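PDB 4P25: major capsid protein from Norovirus Hu/GI.7/TCH-060/USA/2003, which forms the viral capsid and, through its protruding P domain, binds histo-blood group antigens such as Lewis Y. Local coordinates for residues Y247-P250 with D251-R254. Sequence-based numbering, arbitrary orientation.
Sequences YVDP and DTHR
The carboxylate of Asp249 and the imidazole of His253 are the flat groups that meet the opposing half of this hairpin loop. Above the carboxylate plane stands the backbone N of Thr252, 3.1 Å from Asp249 OD1 and 64° out of that plane; the N of Asp251 reaches the same oxygen at 2.8 Å, nearly along its C-O axis. With CG anti to the backbone N (chi1 -177°), the acid lies over the turn, where its short side chain closes an Asx turn through Asp251 N and also accepts from Thr252 N, one residue further on. A water bridges Asp249 OD1 and Asp251 OD2, 4.0 Å apart, and donates to both, which probably eases the repulsion of like charges. The carbonyl carbon of Asp251 lies on one face of the His253 ring, offset toward its rim, while the O of Pro250 comes obliquely to CE1 at 3.4 Å. His253 N gives Asp249 O a weak, bent bond.

Thr252 OG1 lies across the Asp249 side chain and accepts from Arg254 N at 3.3 Å, closing an ST turn. Pro250 suits its place because its ring holds phi near the -77° found here, and it brings no N-H that would need a partner. The loop closes where Asp249 N meets Arg254 O, and Val248 CG1 packs against the backbone there. This exposed turn links antiparallel strands 242-248 and 255-262; Val248 and Pro250 also touch strand 285-292.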
ATOM      1  N   TYR A 247       4.800 -23.151   4.292  1.00 12.09           N
ATOM      2  CA  TYR A 247       3.927 -22.466   3.348  1.00 10.72           C
ATOM      3  C   TYR A 247       2.691 -23.346   3.151  1.00 10.67           C
ATOM      4  O   TYR A 247       2.773 -24.425   2.562  1.00 13.38           O
ATOM      5  CB  TYR A 247       4.677 -22.235   2.038  1.00 12.25           C
ATOM      6  CG  TYR A 247       3.951 -21.437   0.971  1.00 12.97           C
ATOM      7  CD1 TYR A 247       3.710 -20.073   1.125  1.00 14.23           C
ATOM      8  CD2 TYR A 247       3.563 -22.038  -0.218  1.00 14.60           C
ATOM      9  CE1 TYR A 247       3.068 -19.346   0.131  1.00 12.34           C
ATOM     10  CE2 TYR A 247       2.927 -21.323  -1.211  1.00 15.17           C
ATOM     11  CZ  TYR A 247       2.680 -19.978  -1.035  1.00 14.66           C
ATOM     12  OH  TYR A 247       2.047 -19.273  -2.033  1.00 14.43           O
ATOM     13  N   VAL A 248       1.552 -22.871   3.649  1.00 13.00           N
ATOM     14  CA  VAL A 248       0.375 -23.714   3.823  1.00 12.76           C
ATOM     15  C   VAL A 248      -0.759 -23.334   2.875  1.00 12.02           C
ATOM     16  O   VAL A 248      -1.062 -22.156   2.688  1.00 14.11           O
ATOM     17  CB  VAL A 248      -0.126 -23.632   5.287  1.00 14.23           C
ATOM     18  CG1 VAL A 248      -1.316 -24.561   5.516  1.00 17.69           C
ATOM     19  CG2 VAL A 248       1.006 -23.956   6.253  1.00 17.90           C
ATOM     20  N   ASP A 249      -1.375 -24.345   2.271  1.00 11.24           N
ATOM     21  CA  ASP A 249      -2.578 -24.150   1.474  1.00 14.63           C
ATOM     22  C   ASP A 249      -3.688 -23.738   2.443  1.00 14.61           C
ATOM     23  O   ASP A 249      -4.015 -24.487   3.360  1.00 16.98           O
ATOM     24  CB  ASP A 249      -2.919 -25.453   0.742  1.00 14.00           C
ATOM     25  CG  ASP A 249      -4.120 -25.325  -0.185  1.00 12.93           C
ATOM     26  OD1 ASP A 249      -5.126 -24.706   0.208  1.00 15.48           O
ATOM     27  OD2 ASP A 249      -4.057 -25.853  -1.314  1.00 25.80           O
ATOM     28  N   PRO A 250      -4.267 -22.539   2.257  1.00 16.14           N
ATOM     29  CA  PRO A 250      -5.238 -22.054   3.243  1.00 20.89           C
ATOM     30  C   PRO A 250      -6.603 -22.714   3.127  1.00 17.52           C
ATOM     31  O   PRO A 250      -7.468 -22.499   3.976  1.00 21.61           O
ATOM     32  CB  PRO A 250      -5.350 -20.564   2.913  1.00 25.40           C
ATOM     33  CG  PRO A 250      -5.074 -20.497   1.452  1.00 20.59           C
ATOM     34  CD  PRO A 250      -4.005 -21.540   1.206  1.00 17.14           C
ATOM     35  N   ASP A 251      -6.792 -23.520   2.092  1.00 17.43           N
ATOM     36  CA  ASP A 251      -8.074 -24.180   1.896  1.00 17.45           C
ATOM     37  C   ASP A 251      -8.060 -25.647   2.320  1.00 16.46           C
ATOM     38  O   ASP A 251      -9.032 -26.134   2.897  1.00 19.75           O
ATOM     39  CB  ASP A 251      -8.535 -24.019   0.452  1.00 17.47           C
ATOM     40  CG  ASP A 251      -8.681 -22.563   0.061  1.00 20.94           C
ATOM     41  OD1 ASP A 251      -9.543 -21.880   0.650  1.00 27.47           O
ATOM     42  OD2 ASP A 251      -7.930 -22.103  -0.822  1.00 24.08           O
ATOM     43  N   THR A 252      -6.958 -26.344   2.050  1.00 11.73           N
ATOM     44  CA  THR A 252      -6.826 -27.746   2.441  1.00 13.43           C
ATOM     45  C   THR A 252      -6.010 -27.898   3.717  1.00 12.46           C
ATOM     46  O   THR A 252      -6.000 -28.967   4.323  1.00 15.66           O
ATOM     47  CB  THR A 252      -6.102 -28.567   1.373  1.00 13.81           C
ATOM     48  OG1 THR A 252      -4.755 -28.098   1.258  1.00 15.58           O
ATOM     49  CG2 THR A 252      -6.801 -28.454   0.032  1.00 23.85           C
ATOM     50  N   HIS A 253      -5.303 -26.833   4.091  1.00 14.33           N
ATOM     51  CA  HIS A 253      -4.466 -26.799   5.295  1.00 15.06           C
ATOM     52  C   HIS A 253      -3.247 -27.708   5.202  1.00 19.18           C
ATOM     53  O   HIS A 253      -2.621 -28.034   6.209  1.00 21.97           O
ATOM     54  CB  HIS A 253      -5.301 -27.076   6.548  1.00 21.01           C
ATOM     55  CG  HIS A 253      -6.557 -26.267   6.601  1.00 23.91           C
ATOM     56  ND1 HIS A 253      -6.547 -24.901   6.798  1.00 28.46           N
ATOM     57  CD2 HIS A 253      -7.853 -26.615   6.434  1.00 26.94           C
ATOM     58  CE1 HIS A 253      -7.784 -24.449   6.770  1.00 30.33           C
ATOM     59  NE2 HIS A 253      -8.599 -25.466   6.554  1.00 24.48           N
ATOM     60  N   ARG A 254      -2.900 -28.091   3.979  1.00 14.09           N
ATOM     61  CA  ARG A 254      -1.723 -28.915   3.747  1.00 13.34           C
ATOM     62  C   ARG A 254      -0.452 -28.077   3.643  1.00 11.59           C
ATOM     63  O   ARG A 254      -0.465 -26.964   3.114  1.00 13.32           O
ATOM     64  CB  ARG A 254      -1.896 -29.757   2.486  1.00 15.96           C
ATOM     65  CG  ARG A 254      -3.073 -30.710   2.552  1.00 22.14           C
ATOM     66  CD  ARG A 254      -3.121 -31.590   1.322  1.00 28.41           C
ATOM     67  NE  ARG A 254      -1.977 -32.495   1.259  1.00 28.50           N
ATOM     68  CZ  ARG A 254      -1.618 -33.167   0.170  1.00 42.30           C
ATOM     69  NH1 ARG A 254      -2.310 -33.031  -0.952  1.00 37.26           N
ATOM     70  NH2 ARG A 254      -0.563 -33.969   0.200  1.00 45.19           N
TER
HETATM   71  O   HOH W   1      -6.005 -23.288  -2.287  1.00 25.33           O